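Local coordinates for protein alpha-acetolactate decarboxylase (Bacillus subtilis subsp. subtilis str. 168, PDB 5XNE) that converts acetolactate into acetoin with release of carbon dioxide, a step on the way from pyruvate to butane-2,3-diol, at residues G50-L55 against C73-F78; N107-I112 against M203-R208; T160-Y163 against V169-Y172. All coordinates share one frame; numbering follows the deposited sequence.

Interaction 1 of 3, residues G50-L55 against C73-F78; sequences GEFYRL and CSFTFF
The rim of the F52 ring at CE2 and CZ meets the CD1-CE1 edge of the F75 ring. CE2 of F52 lies close to the F75 ring plane, 3.6 Å from CE1 of F75. From the side of F52 the approach is oblique. The ring centroids are 5.7 Å apart and the planes are inclined at 63°, so the pair is neither a stack nor a regular edge-to-face contact. CZ of F52 lies 3.9 Å from CD1 of F75. The F52 side chain starts out toward 73-78. F75 starts alongside 50-55, and with CG anti to the carbonyl carbon (chi1 -56°) the end of its side chain comes nearer to meet F52. No hydrogen bond joins the two segments. The contact is purely apolar and buried.

L45 of strand 44-48 and I27 of helix 27-30 each touch both phenylalanine side chains, and V64 adds to the surroundings of F52. Without the F52 ring, as with an alanine here, the CD1-CE1 edge of F75 is likely to lose its aromatic neighbour, with a gap beside L45 and I27. Strand 51-56 lies between strands 44-48 and 60-63. In the sheet order, 44-48 and 33-37 stand between it and strand 73-76. The arrangement is hydrophobic core packing between non-adjacent strands of the acetolactate decarboxylase fold, with helix 27-30 against it.

Interaction 2 of 3, residues N107-I112 against M203-R208; sequences NLFYAI and MNMNLR
This contact belongs to the beta-sheet core of the subunit, next to the dimer interface, and its main motif is a Met-aromatic contact between M205 and F109. Strand 109-115 pairs antiparallel with strand 195-208. The backbone pairing runs through K202 and S200. Beyond it, 203-208 and 107-112 share no backbone hydrogen bond and meet by side chains. L108 and M203 are the nearest pair, with CA atoms 6.3 Å apart.

CB of M205 lies over one face of the F109 ring. It makes a CH-pi contact, 4.0 Å from the ring centroid and 23° off the normal. It sits offset toward the rim, 3.7 Å from CZ of F109. The sulfur comes in more obliquely: SD of M205 is 4.8 Å from the F109 centroid. With CG anti to the backbone N (chi1 176°), the M205 chain runs on past the ring, and SD stays 4.0 Å from CE2 of F109. F109 also touches T160, P161 and Y163.

Residues 204-208 pair antiparallel with a strand of the second subunit, where N204 and N206 bond to N206 and N204 of that chain and M203 meets its P210.

The second contact is at L108. The M203 side chain starts away from 107-112, but bends at chi2 and chi3 and brings its sulfur back. SD of M203 rests against both methyls of L108, 3.8 Å from CD2 and 3.9 Å from CD1.

Interaction 3 of 3, residues T160-Y163 against V169-Y172; sequences TPAY and VSGY
T160 and G171 form an antiparallel hydrogen-bonded pair at the end of strand 151-160 and the start of strand 171-178. Two backbone bonds hold them. N of G171 donates to O of T160 at 2.8 Å. N of T160 donates to O of G171 at 2.9 Å.

Two waters satisfy further polar atoms. Water 2 donates to O of T160, which therefore has two partners, and is hydrogen-bonded to OG of S170 at 2.8 Å. The S170 rotamer, with OG opposite its own N (chi1 177°), puts the hydroxyl within reach of this water. It also sets OG 3.4 Å from CA of A162, a plain contact. Water 1 joins OG1 of T160 to O of V169, to which it donates. O of V169 is also 3.3 Å from CB of T160. Beyond the two segments, N of S170 is bonded to OD1 of N165.

G171 has a positive phi (84°). A side chain there would press on the carbonyl oxygen of S170, so these backbone angles favour glycine. The second subunit packs against A162 through D221. The contact lies where the loop leads into strand 171-178, which carries the zinc ligands H173 and H175; the V169 side chain is about 7 Å from the zinc ion.

Polar groups dominate this contact. The strand pair is fixed by direct backbone bonds, while each water links a hydroxyl to a backbone carbonyl of the other segment.

How the interactions relate
Going from the N terminus, interaction 1 comes first. In it 17 residues lie between 50-55 and 73-78, and it ends before interaction 2 opens. Interaction 2 closes a span of 90 residues and ties strand 109-115 to the end of strand 195-208. Interaction 3 is nested inside that span. Five residues lie between 160-163 and 169-172, and the contact joins strands 151-160 and 171-178. No pair crosses. Interactions 1 and 2 meet where F78 and T76 pack on A111. Interactions 2 and 3 meet at a probable hydrogen bond between O of N107 and OH of Y163, and where P161 packs on L108. Interactions 2 and 3 also touch the second subunit, while interaction 1 stays within its own.

Interaction 1 of 3, residues G50-L55 against C73-F78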
ATOM      1  N   GLY B  50     -24.036   1.276  -6.158  1.00  9.65           N
ATOM      2  CA  GLY B  50     -23.772   1.660  -7.537  1.00 11.15           C
ATOM      3  C   GLY B  50     -24.129   3.090  -7.888  1.00  9.88           C
ATOM      4  O   GLY B  50     -23.940   3.505  -9.039  1.00 14.90           O
ATOM      5  N   GLU B  51     -24.622   3.846  -6.911  1.00  8.00           N
ATOM      6  CA  GLU B  51     -25.085   5.209  -7.142  1.00  9.87           C
ATOM      7  C   GLU B  51     -24.125   6.214  -6.503  1.00  8.72           C
ATOM      8  O   GLU B  51     -24.010   6.275  -5.279  1.00  9.76           O
ATOM      9  CB  GLU B  51     -26.505   5.388  -6.594  1.00 12.75           C
ATOM     10  CG  GLU B  51     -27.513   4.445  -7.263  1.00 14.50           C
ATOM     11  CD  GLU B  51     -28.938   4.595  -6.742  1.00 19.65           C
ATOM     12  OE1 GLU B  51     -29.137   5.290  -5.730  1.00 18.07           O
ATOM     13  OE2 GLU B  51     -29.860   3.999  -7.354  1.00 19.55           O
ATOM     14  N   PHE B  52     -23.427   6.979  -7.345  1.00  9.55           N
ATOM     15  CA  PHE B  52     -22.365   7.879  -6.891  1.00  9.23           C
ATOM     16  C   PHE B  52     -22.728   9.335  -7.112  1.00 10.70           C
ATOM     17  O   PHE B  52     -23.330   9.688  -8.138  1.00 10.78           O
ATOM     18  CB  PHE B  52     -21.049   7.550  -7.605  1.00  7.86           C
ATOM     19  CG  PHE B  52     -20.389   6.315  -7.083  1.00  8.34           C
ATOM     20  CD1 PHE B  52     -20.844   5.048  -7.461  1.00  9.27           C
ATOM     21  CD2 PHE B  52     -19.331   6.413  -6.195  1.00  8.84           C
ATOM     22  CE1 PHE B  52     -20.244   3.896  -6.967  1.00  8.53           C
ATOM     23  CE2 PHE B  52     -18.725   5.252  -5.691  1.00  7.61           C
ATOM     24  CZ  PHE B  52     -19.187   4.000  -6.083  1.00  9.38           C
ATOM     25  N   TYR B  53     -22.330  10.177  -6.164  1.00  8.37           N
ATOM     26  CA  TYR B  53     -22.647  11.606  -6.186  1.00  9.56           C
ATOM     27  C   TYR B  53     -21.430  12.481  -5.954  1.00  9.76           C
ATOM     28  O   TYR B  53     -20.491  12.075  -5.254  1.00  8.80           O
ATOM     29  CB  TYR B  53     -23.690  11.930  -5.121  1.00  9.85           C
ATOM     30  CG  TYR B  53     -25.048  11.339  -5.401  1.00 11.78           C
ATOM     31  CD1 TYR B  53     -25.362  10.052  -4.999  1.00 12.10           C
ATOM     32  CD2 TYR B  53     -26.022  12.081  -6.072  1.00 13.94           C
ATOM     33  CE1 TYR B  53     -26.615   9.511  -5.253  1.00 15.86           C
ATOM     34  CE2 TYR B  53     -27.278  11.545  -6.332  1.00 15.32           C
ATOM     35  CZ  TYR B  53     -27.563  10.267  -5.921  1.00 16.33           C
ATOM     36  OH  TYR B  53     -28.805   9.742  -6.183  1.00 19.54           O
ATOM     37  N   ARG B  54     -21.468  13.682  -6.541  1.00  9.15           N
ATOM     38  CA  ARG B  54     -20.539  14.770  -6.255  1.00  9.54           C
ATOM     39  C   ARG B  54     -21.214  15.755  -5.299  1.00 12.01           C
ATOM     40  O   ARG B  54     -22.187  16.421  -5.669  1.00 13.78           O
ATOM     41  CB  ARG B  54     -20.122  15.491  -7.544  1.00  9.99           C
ATOM     42  CG  ARG B  54     -19.100  16.603  -7.322  1.00 10.19           C
ATOM     43  CD  ARG B  54     -18.993  17.548  -8.531  1.00 11.31           C
ATOM     44  NE  ARG B  54     -18.653  16.894  -9.793  1.00 12.38           N
ATOM     45  CZ  ARG B  54     -17.450  16.945 -10.368  1.00 12.15           C
ATOM     46  NH1 ARG B  54     -16.444  17.587  -9.768  1.00 10.24           N
ATOM     47  NH2 ARG B  54     -17.242  16.335 -11.528  1.00 13.41           N
ATOM     48  N   LEU B  55     -20.724  15.845  -4.071  1.00 10.67           N
ATOM     49  CA  LEU B  55     -21.275  16.782  -3.083  1.00 10.96           C
ATOM     50  C   LEU B  55     -20.487  18.083  -3.091  1.00 12.92           C
ATOM     51  O   LEU B  55     -19.283  18.077  -2.840  1.00 12.16           O
ATOM     52  CB  LEU B  55     -21.243  16.172  -1.674  1.00 12.35           C
ATOM     53  CG  LEU B  55     -22.310  15.184  -1.191  1.00 18.95           C
ATOM     54  CD1 LEU B  55     -23.608  15.905  -0.849  1.00 20.29           C
ATOM     55  CD2 LEU B  55     -22.564  14.091  -2.205  1.00 24.56           C
ATOM     56  N   CYS B  73      -9.469   8.441  -4.826  1.00  5.69           N
ATOM     57  CA  CYS B  73     -10.732   7.829  -4.438  1.00  5.95           C
ATOM     58  C   CYS B  73     -10.481   6.351  -4.143  1.00  6.60           C
ATOM     59  O   CYS B  73      -9.394   5.817  -4.438  1.00  5.39           O
ATOM     60  CB  CYS B  73     -11.810   8.024  -5.532  1.00  7.34           C
ATOM     61  SG  CYS B  73     -11.298   7.740  -7.245  1.00  8.34           S
ATOM     62  N   SER B  74     -11.479   5.705  -3.530  1.00  5.86           N
ATOM     63  CA  SER B  74     -11.368   4.318  -3.090  1.00  6.57           C
ATOM     64  C   SER B  74     -12.696   3.622  -3.405  1.00  6.55           C
ATOM     65  O   SER B  74     -13.749   4.182  -3.101  1.00  6.17           O
ATOM     66  CB  SER B  74     -11.084   4.230  -1.578  1.00  6.62           C
ATOM     67  OG  SER B  74     -10.013   5.067  -1.159  1.00 12.24           O
ATOM     68  N   PHE B  75     -12.636   2.416  -3.966  1.00  4.89           N
ATOM     69  CA  PHE B  75     -13.852   1.672  -4.352  1.00  5.74           C
ATOM     70  C   PHE B  75     -13.806   0.228  -3.912  1.00  6.54           C
ATOM     71  O   PHE B  75     -12.733  -0.349  -3.747  1.00  6.77           O
ATOM     72  CB  PHE B  75     -14.049   1.697  -5.865  1.00  6.42           C
ATOM     73  CG  PHE B  75     -14.104   3.066  -6.432  1.00  6.35           C
ATOM     74  CD1 PHE B  75     -15.259   3.827  -6.329  1.00  6.91           C
ATOM     75  CD2 PHE B  75     -12.996   3.599  -7.074  1.00  6.53           C
ATOM     76  CE1 PHE B  75     -15.308   5.116  -6.843  1.00  7.08           C
ATOM     77  CE2 PHE B  75     -13.037   4.888  -7.590  1.00  6.63           C
ATOM     78  CZ  PHE B  75     -14.194   5.640  -7.482  1.00  6.94           C
ATOM     79  N   THR B  76     -14.985  -0.370  -3.757  1.00  5.52           N
ATOM     80  CA  THR B  76     -15.046  -1.811  -3.589  1.00  6.26           C
ATOM     81  C   THR B  76     -16.406  -2.294  -4.028  1.00  7.81           C
ATOM     82  O   THR B  76     -17.339  -1.491  -4.183  1.00  7.04           O
ATOM     83  CB  THR B  76     -14.781  -2.229  -2.135  1.00  8.30           C
ATOM     84  OG1 THR B  76     -14.436  -3.618  -2.095  1.00  9.80           O
ATOM     85  CG2 THR B  76     -16.007  -1.989  -1.271  1.00  9.14           C
ATOM     86  N   PHE B  77     -16.513  -3.601  -4.234  1.00  8.08           N
ATOM     87  CA  PHE B  77     -17.819  -4.216  -4.407  1.00  9.15           C
ATOM     88  C   PHE B  77     -18.254  -4.676  -3.026  1.00  8.99           C
ATOM     89  O   PHE B  77     -17.698  -5.633  -2.464  1.00 10.01           O
ATOM     90  CB  PHE B  77     -17.769  -5.374  -5.411  1.00  9.11           C
ATOM     91  CG  PHE B  77     -17.655  -4.922  -6.833  1.00  8.53           C
ATOM     92  CD1 PHE B  77     -18.741  -4.329  -7.475  1.00  9.96           C
ATOM     93  CD2 PHE B  77     -16.457  -5.051  -7.521  1.00  9.40           C
ATOM     94  CE1 PHE B  77     -18.636  -3.893  -8.789  1.00 10.60           C
ATOM     95  CE2 PHE B  77     -16.344  -4.618  -8.836  1.00 10.41           C
ATOM     96  CZ  PHE B  77     -17.424  -4.039  -9.470  1.00 10.94           C
ATOM     97  N   PHE B  78     -19.220  -3.955  -2.474  1.00  9.24           N
ATOM     98  CA  PHE B  78     -19.631  -4.133  -1.096  1.00 10.78           C
ATOM     99  C   PHE B  78     -20.402  -5.434  -0.937  1.00 13.04           C
ATOM    100  O   PHE B  78     -21.301  -5.730  -1.725  1.00 15.21           O
ATOM    101  CB  PHE B  78     -20.472  -2.949  -0.641  1.00  8.89           C
ATOM    102  CG  PHE B  78     -20.694  -2.891   0.842  1.00 11.22           C
ATOM    103  CD1 PHE B  78     -21.685  -3.655   1.449  1.00 12.93           C
ATOM    104  CD2 PHE B  78     -19.925  -2.050   1.637  1.00  9.34           C
ATOM    105  CE1 PHE B  78     -21.884  -3.596   2.818  1.00 11.82           C
ATOM    106  CE2 PHE B  78     -20.119  -1.980   3.000  1.00  9.69           C
ATOM    107  CZ  PHE B  78     -21.108  -2.751   3.600  1.00 12.93           C
TER

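Interaction 2 of 3, residues N107-I112 against M203-R208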
ATOM      1  N   ASN B 107      -5.783  -5.393  11.087  1.00 10.16           N
ATOM      2  CA  ASN B 107      -4.779  -5.452  10.033  1.00  8.32           C
ATOM      3  C   ASN B 107      -5.383  -5.687   8.652  1.00  8.40           C
ATOM      4  O   ASN B 107      -4.653  -5.910   7.687  1.00  8.59           O
ATOM      5  CB  ASN B 107      -3.761  -6.547  10.353  1.00  8.02           C
ATOM      6  CG  ASN B 107      -3.133  -6.356  11.714  1.00  9.89           C
ATOM      7  OD1 ASN B 107      -2.907  -5.223  12.151  1.00 10.42           O
ATOM      8  ND2 ASN B 107      -2.848  -7.463  12.399  1.00  8.87           N
ATOM      9  N   LEU B 108      -6.710  -5.655   8.575  1.00  8.01           N
ATOM     10  CA  LEU B 108      -7.421  -5.856   7.316  1.00  8.35           C
ATOM     11  C   LEU B 108      -8.119  -4.581   6.884  1.00  7.46           C
ATOM     12  O   LEU B 108      -8.206  -3.634   7.650  1.00  7.63           O
ATOM     13  CB  LEU B 108      -8.448  -6.980   7.437  1.00  9.11           C
ATOM     14  CG  LEU B 108      -7.896  -8.324   7.906  1.00 10.72           C
ATOM     15  CD1 LEU B 108      -9.055  -9.325   8.007  1.00 11.23           C
ATOM     16  CD2 LEU B 108      -6.814  -8.816   6.968  1.00 13.80           C
ATOM     17  N   PHE B 109      -8.605  -4.561   5.648  1.00  8.29           N
ATOM     18  CA  PHE B 109      -9.381  -3.423   5.135  1.00  8.71           C
ATOM     19  C   PHE B 109     -10.874  -3.693   5.268  1.00  8.87           C
ATOM     20  O   PHE B 109     -11.315  -4.822   5.047  1.00  9.19           O
ATOM     21  CB  PHE B 109      -9.045  -3.164   3.666  1.00  8.59           C
ATOM     22  CG  PHE B 109      -7.637  -2.678   3.435  1.00  8.84           C
ATOM     23  CD1 PHE B 109      -6.560  -3.566   3.448  1.00 12.40           C
ATOM     24  CD2 PHE B 109      -7.391  -1.334   3.182  1.00 10.56           C
ATOM     25  CE1 PHE B 109      -5.256  -3.104   3.238  1.00 10.70           C
ATOM     26  CE2 PHE B 109      -6.091  -0.872   2.964  1.00 10.14           C
ATOM     27  CZ  PHE B 109      -5.035  -1.760   2.991  1.00 10.49           C
ATOM     28  N   TYR B 110     -11.655  -2.669   5.621  1.00  7.75           N
ATOM     29  CA  TYR B 110     -13.111  -2.826   5.696  1.00  7.28           C
ATOM     30  C   TYR B 110     -13.822  -1.679   5.007  1.00  8.44           C
ATOM     31  O   TYR B 110     -13.374  -0.534   5.066  1.00  9.98           O
ATOM     32  CB  TYR B 110     -13.604  -2.900   7.154  1.00  9.18           C
ATOM     33  CG  TYR B 110     -12.961  -4.003   7.948  1.00  9.78           C
ATOM     34  CD1 TYR B 110     -11.772  -3.781   8.627  1.00 10.52           C
ATOM     35  CD2 TYR B 110     -13.526  -5.271   7.992  1.00 10.82           C
ATOM     36  CE1 TYR B 110     -11.156  -4.794   9.357  1.00 11.67           C
ATOM     37  CE2 TYR B 110     -12.918  -6.293   8.715  1.00 12.86           C
ATOM     38  CZ  TYR B 110     -11.732  -6.041   9.391  1.00 14.04           C
ATOM     39  OH  TYR B 110     -11.116  -7.046  10.112  1.00 17.90           O
ATOM     40  N   ALA B 111     -14.937  -1.990   4.363  1.00  8.70           N
ATOM     41  CA  ALA B 111     -15.879  -0.959   3.963  1.00  7.36           C
ATOM     42  C   ALA B 111     -16.965  -0.943   5.020  1.00  8.97           C
ATOM     43  O   ALA B 111     -17.337  -1.998   5.562  1.00 10.72           O
ATOM     44  CB  ALA B 111     -16.463  -1.232   2.596  1.00  8.61           C
ATOM     45  N   ILE B 112     -17.467   0.240   5.334  1.00  8.15           N
ATOM     46  CA  ILE B 112     -18.476   0.344   6.376  1.00  9.52           C
ATOM     47  C   ILE B 112     -19.558   1.337   5.991  1.00  8.26           C
ATOM     48  O   ILE B 112     -19.294   2.396   5.416  1.00  7.46           O
ATOM     49  CB  ILE B 112     -17.838   0.730   7.724  1.00 11.95           C
ATOM     50  CG1 ILE B 112     -18.894   0.799   8.838  1.00 13.04           C
ATOM     51  CG2 ILE B 112     -17.138   2.049   7.617  1.00 12.53           C
ATOM     52  CD1 ILE B 112     -18.278   0.954  10.220  1.00 19.31           C
ATOM     53  N   MET B 203      -9.453  -8.539   1.710  1.00  8.92           N
ATOM     54  CA  MET B 203      -8.111  -9.098   1.929  1.00  8.26           C
ATOM     55  C   MET B 203      -7.064  -8.576   0.955  1.00 12.11           C
ATOM     56  O   MET B 203      -5.914  -8.987   1.007  1.00 10.04           O
ATOM     57  CB  MET B 203      -8.133 -10.628   1.824  1.00 12.34           C
ATOM     58  CG  MET B 203      -9.106 -11.312   2.752  1.00 14.35           C
ATOM     59  SD  MET B 203      -8.728 -10.942   4.469  1.00 19.63           S
ATOM     60  CE  MET B 203      -7.328 -12.040   4.772  1.00 14.43           C
ATOM     61  N   ASN B 204      -7.475  -7.708   0.035  1.00 10.06           N
ATOM     62  CA  ASN B 204      -6.562  -7.137  -0.947  1.00  9.11           C
ATOM     63  C   ASN B 204      -6.737  -5.636  -1.026  1.00  8.63           C
ATOM     64  O   ASN B 204      -7.851  -5.130  -0.879  1.00 10.09           O
ATOM     65  CB  ASN B 204      -6.791  -7.695  -2.362  1.00 12.30           C
ATOM     66  CG  ASN B 204      -6.431  -9.160  -2.501  1.00 15.73           C
ATOM     67  OD1 ASN B 204      -5.336  -9.512  -2.973  1.00 14.08           O
ATOM     68  ND2 ASN B 204      -7.367 -10.024  -2.130  1.00 14.61           N
ATOM     69  N   MET B 205      -5.643  -4.930  -1.271  1.00  7.51           N
ATOM     70  CA  MET B 205      -5.731  -3.538  -1.681  1.00  8.64           C
ATOM     71  C   MET B 205      -4.958  -3.392  -2.974  1.00  7.91           C
ATOM     72  O   MET B 205      -3.759  -3.698  -3.004  1.00  9.39           O
ATOM     73  CB  MET B 205      -5.162  -2.586  -0.637  1.00 11.74           C
ATOM     74  CG  MET B 205      -5.189  -1.148  -1.152  1.00 17.86           C
ATOM     75  SD  MET B 205      -3.990  -0.071  -0.396  1.00 33.47           S
ATOM     76  CE  MET B 205      -2.460  -0.902  -0.792  1.00 19.38           C
ATOM     77  N   ASN B 206      -5.625  -2.931  -4.029  1.00  6.66           N
ATOM     78  CA  ASN B 206      -4.917  -2.671  -5.277  1.00  7.20           C
ATOM     79  C   ASN B 206      -4.769  -1.187  -5.498  1.00  6.71           C
ATOM     80  O   ASN B 206      -5.759  -0.493  -5.741  1.00  6.93           O
ATOM     81  CB  ASN B 206      -5.602  -3.265  -6.500  1.00 10.58           C
ATOM     82  CG  ASN B 206      -4.803  -2.967  -7.788  1.00 10.72           C
ATOM     83  OD1 ASN B 206      -3.924  -3.724  -8.159  1.00 16.76           O
ATOM     84  ND2 ASN B 206      -5.060  -1.811  -8.408  1.00 14.67           N
ATOM     85  N   LEU B 207      -3.528  -0.728  -5.420  1.00  7.13           N
ATOM     86  CA  LEU B 207      -3.195   0.675  -5.635  1.00  6.60           C
ATOM     87  C   LEU B 207      -2.899   0.938  -7.103  1.00  7.96           C
ATOM     88  O   LEU B 207      -2.008   0.312  -7.680  1.00  7.95           O
ATOM     89  CB  LEU B 207      -1.989   1.054  -4.781  1.00  7.35           C
ATOM     90  CG  LEU B 207      -1.388   2.432  -5.035  1.00  6.34           C
ATOM     91  CD1 LEU B 207      -2.395   3.550  -4.758  1.00  8.33           C
ATOM     92  CD2 LEU B 207      -0.141   2.610  -4.185  1.00  9.98           C
ATOM     93  N   ARG B 208      -3.656   1.858  -7.696  1.00  6.47           N
ATOM     94  CA  ARG B 208      -3.443   2.277  -9.086  1.00  7.39           C
ATOM     95  C   ARG B 208      -2.853   3.681  -9.119  1.00  6.51           C
ATOM     96  O   ARG B 208      -3.450   4.624  -8.608  1.00  8.02           O
ATOM     97  CB  ARG B 208      -4.761   2.232  -9.852  1.00  8.51           C
ATOM     98  CG  ARG B 208      -4.728   2.895 -11.220  1.00 12.04           C
ATOM     99  CD  ARG B 208      -3.750   2.212 -12.166  1.00 13.57           C
ATOM    100  NE  ARG B 208      -4.151   2.432 -13.555  1.00 25.53           N
ATOM    101  CZ  ARG B 208      -3.980   3.571 -14.217  1.00 27.78           C
ATOM    102  NH1 ARG B 208      -3.414   4.607 -13.627  1.00 16.69           N
ATOM    103  NH2 ARG B 208      -4.385   3.678 -15.477  1.00 36.89           N
TER

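Interaction 3 of 3, residues T160-Y163 against V169-Y172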
ATOM      1  N   THR B 160      -9.026   1.673   7.398  1.00  8.52           N
ATOM      2  CA  THR B 160      -7.743   1.367   6.786  1.00  9.06           C
ATOM      3  C   THR B 160      -6.695   1.075   7.857  1.00  8.17           C
ATOM      4  O   THR B 160      -6.578   1.834   8.817  1.00  9.15           O
ATOM      5  CB  THR B 160      -7.294   2.536   5.905  1.00  9.29           C
ATOM      6  OG1 THR B 160      -8.231   2.687   4.827  1.00  9.46           O
ATOM      7  CG2 THR B 160      -5.904   2.304   5.343  1.00  8.92           C
ATOM      8  N   PRO B 161      -5.957  -0.040   7.709  1.00  6.68           N
ATOM      9  CA  PRO B 161      -4.883  -0.366   8.658  1.00  7.78           C
ATOM     10  C   PRO B 161      -3.784   0.677   8.679  1.00 10.19           C
ATOM     11  O   PRO B 161      -3.535   1.339   7.660  1.00  9.04           O
ATOM     12  CB  PRO B 161      -4.325  -1.701   8.127  1.00 10.26           C
ATOM     13  CG  PRO B 161      -5.381  -2.264   7.278  1.00 12.51           C
ATOM     14  CD  PRO B 161      -6.109  -1.074   6.676  1.00  8.12           C
ATOM     15  N   ALA B 162      -3.096   0.793   9.813  1.00 10.67           N
ATOM     16  CA  ALA B 162      -2.052   1.807   9.956  1.00  9.72           C
ATOM     17  C   ALA B 162      -0.939   1.684   8.909  1.00  9.69           C
ATOM     18  O   ALA B 162      -0.396   2.704   8.482  1.00 10.36           O
ATOM     19  CB  ALA B 162      -1.461   1.771  11.350  1.00 24.50           C
ATOM     20  N   TYR B 163      -0.601   0.468   8.485  1.00 10.05           N
ATOM     21  CA  TYR B 163       0.497   0.310   7.524  1.00 11.21           C
ATOM     22  C   TYR B 163       0.204   0.944   6.154  1.00 11.48           C
ATOM     23  O   TYR B 163       1.119   1.144   5.357  1.00 12.84           O
ATOM     24  CB  TYR B 163       0.876  -1.171   7.355  1.00 10.10           C
ATOM     25  CG  TYR B 163      -0.232  -2.091   6.908  1.00  9.44           C
ATOM     26  CD1 TYR B 163      -0.738  -2.042   5.601  1.00  7.77           C
ATOM     27  CD2 TYR B 163      -0.756  -3.042   7.780  1.00  8.68           C
ATOM     28  CE1 TYR B 163      -1.753  -2.889   5.194  1.00  7.60           C
ATOM     29  CE2 TYR B 163      -1.759  -3.901   7.375  1.00  7.05           C
ATOM     30  CZ  TYR B 163      -2.256  -3.827   6.079  1.00  7.28           C
ATOM     31  OH  TYR B 163      -3.255  -4.659   5.676  1.00  8.22           O
ATOM     32  N   VAL B 169      -6.180   6.868   4.183  1.00  9.10           N
ATOM     33  CA  VAL B 169      -6.223   7.488   5.492  1.00 10.90           C
ATOM     34  C   VAL B 169      -6.424   6.420   6.562  1.00 10.65           C
ATOM     35  O   VAL B 169      -7.475   5.791   6.616  1.00  8.74           O
ATOM     36  CB  VAL B 169      -7.352   8.536   5.584  1.00  9.95           C
ATOM     37  CG1 VAL B 169      -7.417   9.110   6.995  1.00 15.53           C
ATOM     38  CG2 VAL B 169      -7.136   9.636   4.549  1.00 13.05           C
ATOM     39  N   SER B 170      -5.399   6.195   7.380  1.00  9.16           N
ATOM     40  CA  SER B 170      -5.456   5.203   8.452  1.00 10.75           C
ATOM     41  C   SER B 170      -6.658   5.437   9.368  1.00  9.46           C
ATOM     42  O   SER B 170      -6.996   6.584   9.684  1.00 10.94           O
ATOM     43  CB  SER B 170      -4.162   5.246   9.279  1.00 13.28           C
ATOM     44  OG  SER B 170      -4.222   4.338  10.355  1.00 25.03           O
ATOM     45  N   GLY B 171      -7.281   4.349   9.806  1.00  8.16           N
ATOM     46  CA  GLY B 171      -8.450   4.445  10.664  1.00  9.19           C
ATOM     47  C   GLY B 171      -9.720   4.644   9.855  1.00  9.10           C
ATOM     48  O   GLY B 171      -9.820   4.168   8.719  1.00  8.60           O
ATOM     49  N   TYR B 172     -10.700   5.325  10.446  1.00 10.03           N
ATOM     50  CA  TYR B 172     -11.964   5.571   9.764  1.00  9.11           C
ATOM     51  C   TYR B 172     -11.869   6.755   8.830  1.00 10.78           C
ATOM     52  O   TYR B 172     -11.369   7.822   9.200  1.00  9.59           O
ATOM     53  CB  TYR B 172     -13.096   5.829  10.766  1.00 10.68           C
ATOM     54  CG  TYR B 172     -13.468   4.642  11.619  1.00 13.72           C
ATOM     55  CD1 TYR B 172     -14.412   3.717  11.182  1.00 16.07           C
ATOM     56  CD2 TYR B 172     -12.895   4.455  12.873  1.00 12.15           C
ATOM     57  CE1 TYR B 172     -14.763   2.631  11.970  1.00 17.82           C
ATOM     58  CE2 TYR B 172     -13.234   3.372  13.665  1.00 13.43           C
ATOM     59  CZ  TYR B 172     -14.169   2.468  13.209  1.00 17.52           C
ATOM     60  OH  TYR B 172     -14.510   1.396  14.002  1.00 21.07           O
TER
HETATM   61  O   HOH W   1      -9.812   4.733   5.755  1.00  8.96           O
HETATM   62  O   HOH W   2      -5.556   2.225  11.683  1.00 19.36           O